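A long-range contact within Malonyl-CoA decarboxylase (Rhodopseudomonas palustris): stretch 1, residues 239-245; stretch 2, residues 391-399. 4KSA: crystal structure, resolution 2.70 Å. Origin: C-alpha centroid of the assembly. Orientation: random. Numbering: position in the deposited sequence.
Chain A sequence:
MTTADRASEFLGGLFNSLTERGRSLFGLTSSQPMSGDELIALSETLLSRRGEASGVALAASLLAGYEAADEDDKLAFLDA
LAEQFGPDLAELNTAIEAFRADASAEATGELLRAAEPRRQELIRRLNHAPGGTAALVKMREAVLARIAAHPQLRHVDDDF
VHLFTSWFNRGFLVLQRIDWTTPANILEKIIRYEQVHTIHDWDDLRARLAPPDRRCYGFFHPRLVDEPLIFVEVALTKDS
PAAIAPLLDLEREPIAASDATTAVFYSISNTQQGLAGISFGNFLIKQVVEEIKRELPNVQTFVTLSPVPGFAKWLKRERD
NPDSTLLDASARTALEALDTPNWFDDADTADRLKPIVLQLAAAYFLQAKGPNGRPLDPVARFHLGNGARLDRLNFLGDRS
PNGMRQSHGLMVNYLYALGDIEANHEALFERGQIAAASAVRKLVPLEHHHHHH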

ATOM      1  N   ASP A 239      -0.980 -36.002  -9.417  1.00 71.95           N
ATOM      2  CA  ASP A 239      -0.037 -36.865 -10.128  1.00 70.23           C
ATOM      3  C   ASP A 239       0.671 -36.065 -11.221  1.00 68.42           C
ATOM      4  O   ASP A 239       0.064 -35.202 -11.848  1.00 67.82           O
ATOM      5  CB  ASP A 239      -0.799 -38.000 -10.799  1.00 72.39           C
ATOM      6  CG  ASP A 239      -1.718 -37.491 -11.899  1.00 74.40           C
ATOM      7  OD1 ASP A 239      -2.565 -36.617 -11.606  1.00 74.55           O
ATOM      8  OD2 ASP A 239      -1.589 -37.954 -13.055  1.00 75.83           O
ATOM      9  N   SER A 240       1.939 -36.379 -11.461  1.00 65.98           N
ATOM     10  CA  SER A 240       2.738 -35.719 -12.490  1.00 65.10           C
ATOM     11  C   SER A 240       2.423 -36.303 -13.881  1.00 64.65           C
ATOM     12  O   SER A 240       3.045 -37.271 -14.296  1.00 65.82           O
ATOM     13  CB  SER A 240       4.219 -35.930 -12.178  1.00 65.13           C
ATOM     14  OG  SER A 240       4.468 -35.735 -10.796  1.00 66.63           O
ATOM     15  N   PRO A 241       1.488 -35.697 -14.636  1.00 63.47           N
ATOM     16  CA  PRO A 241       1.116 -36.195 -15.970  1.00 62.38           C
ATOM     17  C   PRO A 241       2.190 -36.452 -17.026  1.00 61.10           C
ATOM     18  O   PRO A 241       3.356 -36.065 -16.900  1.00 60.08           O
ATOM     19  CB  PRO A 241       0.090 -35.169 -16.450  1.00 62.61           C
ATOM     20  CG  PRO A 241       0.562 -33.916 -15.805  1.00 62.93           C
ATOM     21  CD  PRO A 241       0.876 -34.378 -14.398  1.00 63.27           C
ATOM     22  N   ALA A 242       1.762 -37.119 -18.086  1.00 60.03           N
ATOM     23  CA  ALA A 242       2.657 -37.446 -19.172  1.00 60.71           C
ATOM     24  C   ALA A 242       2.054 -36.965 -20.488  1.00 61.38           C
ATOM     25  O   ALA A 242       2.689 -37.053 -21.536  1.00 62.82           O
ATOM     26  CB  ALA A 242       2.900 -38.948 -19.205  1.00 58.84           C
ATOM     27  N   ALA A 243       0.831 -36.449 -20.433  1.00 61.36           N
ATOM     28  CA  ALA A 243       0.174 -35.945 -21.633  1.00 62.89           C
ATOM     29  C   ALA A 243      -0.657 -34.704 -21.300  1.00 63.58           C
ATOM     30  O   ALA A 243      -1.316 -34.660 -20.263  1.00 62.42           O
ATOM     31  CB  ALA A 243      -0.706 -37.028 -22.247  1.00 61.98           C
ATOM     32  N   ILE A 244      -0.615 -33.702 -22.180  1.00 64.47           N
ATOM     33  CA  ILE A 244      -1.350 -32.457 -21.964  1.00 66.22           C
ATOM     34  C   ILE A 244      -2.844 -32.540 -22.220  1.00 67.41           C
ATOM     35  O   ILE A 244      -3.632 -31.952 -21.480  1.00 66.94           O
ATOM     36  CB  ILE A 244      -0.796 -31.275 -22.829  1.00 65.75           C
ATOM     37  CG1 ILE A 244      -0.143 -31.809 -24.106  1.00 65.74           C
ATOM     38  CG2 ILE A 244       0.153 -30.415 -22.009  1.00 63.57           C
ATOM     39  CD1 ILE A 244      -1.115 -32.369 -25.113  1.00 66.01           C
ATOM     40  N   ALA A 245      -3.232 -33.260 -23.268  1.00 69.56           N
ATOM     41  CA  ALA A 245      -4.642 -33.388 -23.622  1.00 71.20           C
ATOM     42  C   ALA A 245      -5.565 -33.359 -22.405  1.00 72.40           C
ATOM     43  O   ALA A 245      -6.470 -32.525 -22.330  1.00 72.07           O
ATOM     44  CB  ALA A 245      -4.866 -34.658 -24.417  1.00 72.05           C
TER
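Stretch 2 (391-399) DRLNFLGDR

The most unusual feature of this contact is the fit at Gly 397, where two backbones meet without an intervening side chain: its CA lies 3.2 Å from Ala 242 O, and the CA atoms of Gly 397 and Ala 243 are 4.0 Å apart. An ideal CB built on Gly 397 would fall 2.6 Å from Ala 242 O, a clash, so the observed approach depends on the absence of a side chain.

Stretch 2 reaches this point as a strand, residues 391-394, followed by a type II beta turn from Asn 394 to Gly 397. The turn is closed by a weak hydrogen bond from Gly 397 N to Asn 394 O (3.2 Å), and Leu 396 has the positive phi, 52°, expected at its third position. The CA-to-CB bonds of Phe 395 and Leu 396 point away from stretch 1, leaving the two ends of the turn to make the contact. Asn 394 pairs with Ala 242 (CA to CA 5.3 Å), and Gly 397 with Ala 243, so the register advances in the same sense along both chains.

The carbonyl of the same glycine, Gly 397 O, receives a weak hydrogen bond from Ile 244 N (3.5 Å, 142° at the hydrogen) and a CA-H...O contact from Ala 243 CA (3.3 Å). The Ile 244 side chain starts sideways but its end comes nearer, placing CD1 3.1 Å from Asp 398 OD1.

At the strand, the CA-to-CB bond of Arg 392 points toward stretch 1. Arg 392 NH2 and NH1 make weak hydrogen bonds to Ser 240 O (3.4 and 3.5 Å), which lies near the guanidinium plane, and Arg 392 NH2 makes another, also weak, to Pro 241 O (3.4 Å). Within stretch 2, Arg 392 NH2 also bonds Asn 394 OD1 (3.2 Å, 163°), tying the guanidinium to the residue whose OD1 lies 2.9 Å from Ala 242 CB.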

ATOM      1  N   ASP A 391      13.484 -35.341 -15.446  1.00 52.90           N
ATOM      2  CA  ASP A 391      12.911 -36.497 -14.771  1.00 53.86           C
ATOM      3  C   ASP A 391      12.232 -37.614 -15.578  1.00 55.39           C
ATOM      4  O   ASP A 391      12.301 -38.776 -15.185  1.00 57.19           O
ATOM      5  CB  ASP A 391      11.945 -35.993 -13.696  1.00 53.89           C
ATOM      6  CG  ASP A 391      11.848 -36.926 -12.504  1.00 53.88           C
ATOM      7  OD1 ASP A 391      12.899 -37.217 -11.893  1.00 52.27           O
ATOM      8  OD2 ASP A 391      10.716 -37.353 -12.172  1.00 54.51           O
ATOM      9  N   ARG A 392      11.570 -37.295 -16.681  1.00 54.54           N
ATOM     10  CA  ARG A 392      10.925 -38.338 -17.462  1.00 53.97           C
ATOM     11  C   ARG A 392      10.608 -37.916 -18.882  1.00 53.93           C
ATOM     12  O   ARG A 392      10.268 -36.773 -19.124  1.00 54.19           O
ATOM     13  CB  ARG A 392       9.643 -38.807 -16.770  1.00 53.64           C
ATOM     14  CG  ARG A 392       8.485 -39.082 -17.730  1.00 56.62           C
ATOM     15  CD  ARG A 392       7.578 -40.178 -17.225  1.00 57.05           C
ATOM     16  NE  ARG A 392       7.209 -39.986 -15.831  1.00 62.40           N
ATOM     17  CZ  ARG A 392       6.120 -39.344 -15.412  1.00 65.63           C
ATOM     18  NH1 ARG A 392       5.888 -39.225 -14.105  1.00 66.35           N
ATOM     19  NH2 ARG A 392       5.262 -38.836 -16.292  1.00 65.51           N
ATOM     20  N   LEU A 393      10.710 -38.858 -19.814  1.00 55.03           N
ATOM     21  CA  LEU A 393      10.425 -38.595 -21.220  1.00 55.68           C
ATOM     22  C   LEU A 393       9.044 -39.157 -21.520  1.00 56.34           C
ATOM     23  O   LEU A 393       8.796 -40.332 -21.306  1.00 58.86           O
ATOM     24  CB  LEU A 393      11.485 -39.261 -22.096  1.00 53.67           C
ATOM     25  CG  LEU A 393      12.936 -38.979 -21.694  1.00 51.49           C
ATOM     26  CD1 LEU A 393      13.884 -39.599 -22.703  1.00 51.52           C
ATOM     27  CD2 LEU A 393      13.165 -37.484 -21.630  1.00 52.66           C
ATOM     28  N   ASN A 394       8.139 -38.324 -22.016  1.00 57.38           N
ATOM     29  CA  ASN A 394       6.786 -38.780 -22.280  1.00 58.47           C
ATOM     30  C   ASN A 394       6.477 -39.027 -23.738  1.00 60.52           C
ATOM     31  O   ASN A 394       5.975 -38.140 -24.426  1.00 61.60           O
ATOM     32  CB  ASN A 394       5.778 -37.773 -21.727  1.00 58.58           C
ATOM     33  CG  ASN A 394       5.926 -37.565 -20.242  1.00 59.45           C
ATOM     34  OD1 ASN A 394       5.780 -38.500 -19.458  1.00 60.96           O
ATOM     35  ND2 ASN A 394       6.226 -36.336 -19.843  1.00 60.66           N
ATOM     36  N   PHE A 395       6.753 -40.241 -24.206  1.00 62.29           N
ATOM     37  CA  PHE A 395       6.478 -40.592 -25.593  1.00 61.89           C
ATOM     38  C   PHE A 395       4.999 -40.318 -25.879  1.00 61.60           C
ATOM     39  O   PHE A 395       4.131 -40.656 -25.074  1.00 61.43           O
ATOM     40  CB  PHE A 395       6.784 -42.076 -25.844  1.00 61.68           C
ATOM     41  CG  PHE A 395       6.692 -42.472 -27.293  1.00 61.64           C
ATOM     42  CD1 PHE A 395       7.708 -42.130 -28.187  1.00 61.82           C
ATOM     43  CD2 PHE A 395       5.570 -43.130 -27.780  1.00 59.73           C
ATOM     44  CE1 PHE A 395       7.600 -42.435 -29.545  1.00 60.44           C
ATOM     45  CE2 PHE A 395       5.456 -43.437 -29.139  1.00 60.67           C
ATOM     46  CZ  PHE A 395       6.471 -43.088 -30.019  1.00 59.45           C
ATOM     47  N   LEU A 396       4.725 -39.691 -27.020  1.00 61.23           N
ATOM     48  CA  LEU A 396       3.357 -39.375 -27.422  1.00 59.93           C
ATOM     49  C   LEU A 396       2.534 -38.623 -26.378  1.00 59.52           C
ATOM     50  O   LEU A 396       1.366 -38.925 -26.160  1.00 57.09           O
ATOM     51  CB  LEU A 396       2.630 -40.655 -27.834  1.00 59.41           C
ATOM     52  CG  LEU A 396       3.003 -41.172 -29.225  1.00 60.09           C
ATOM     53  CD1 LEU A 396       2.280 -42.476 -29.550  1.00 58.04           C
ATOM     54  CD2 LEU A 396       2.633 -40.098 -30.229  1.00 61.28           C
ATOM     55  N   GLY A 397       3.149 -37.638 -25.736  1.00 60.67           N
ATOM     56  CA  GLY A 397       2.432 -36.854 -24.751  1.00 63.60           C
ATOM     57  C   GLY A 397       1.525 -35.841 -25.434  1.00 65.59           C
ATOM     58  O   GLY A 397       0.455 -35.503 -24.924  1.00 66.30           O
ATOM     59  N   ASP A 398       1.944 -35.358 -26.599  1.00 66.19           N
ATOM     60  CA  ASP A 398       1.152 -34.382 -27.332  1.00 69.51           C
ATOM     61  C   ASP A 398       1.012 -34.756 -28.805  1.00 71.47           C
ATOM     62  O   ASP A 398       1.945 -34.590 -29.592  1.00 70.76           O
ATOM     63  CB  ASP A 398       1.793 -32.997 -27.196  1.00 70.74           C
ATOM     64  CG  ASP A 398       1.070 -31.936 -27.997  1.00 71.17           C
ATOM     65  OD1 ASP A 398      -0.181 -31.948 -28.003  1.00 73.02           O
ATOM     66  OD2 ASP A 398       1.749 -31.086 -28.611  1.00 70.34           O
ATOM     67  N   ARG A 399      -0.151 -35.266 -29.185  1.00 73.75           N
ATOM     68  CA  ARG A 399      -0.334 -35.642 -30.576  1.00 77.00           C
ATOM     69  C   ARG A 399      -1.021 -34.560 -31.381  1.00 77.26           C
ATOM     70  O   ARG A 399      -1.511 -34.802 -32.488  1.00 78.41           O
ATOM     71  CB  ARG A 399      -1.094 -36.967 -30.695  1.00 79.47           C
ATOM     72  CG  ARG A 399      -2.392 -37.070 -29.925  1.00 82.89           C
ATOM     73  CD  ARG A 399      -2.883 -38.509 -29.990  1.00 84.94           C
ATOM     74  NE  ARG A 399      -1.835 -39.429 -29.550  1.00 87.36           N
ATOM     75  CZ  ARG A 399      -1.808 -40.732 -29.823  1.00 89.65           C
ATOM     76  NH1 ARG A 399      -2.777 -41.291 -30.547  1.00 89.69           N
ATOM     77  NH2 ARG A 399      -0.805 -41.482 -29.372  1.00 89.78           N
TER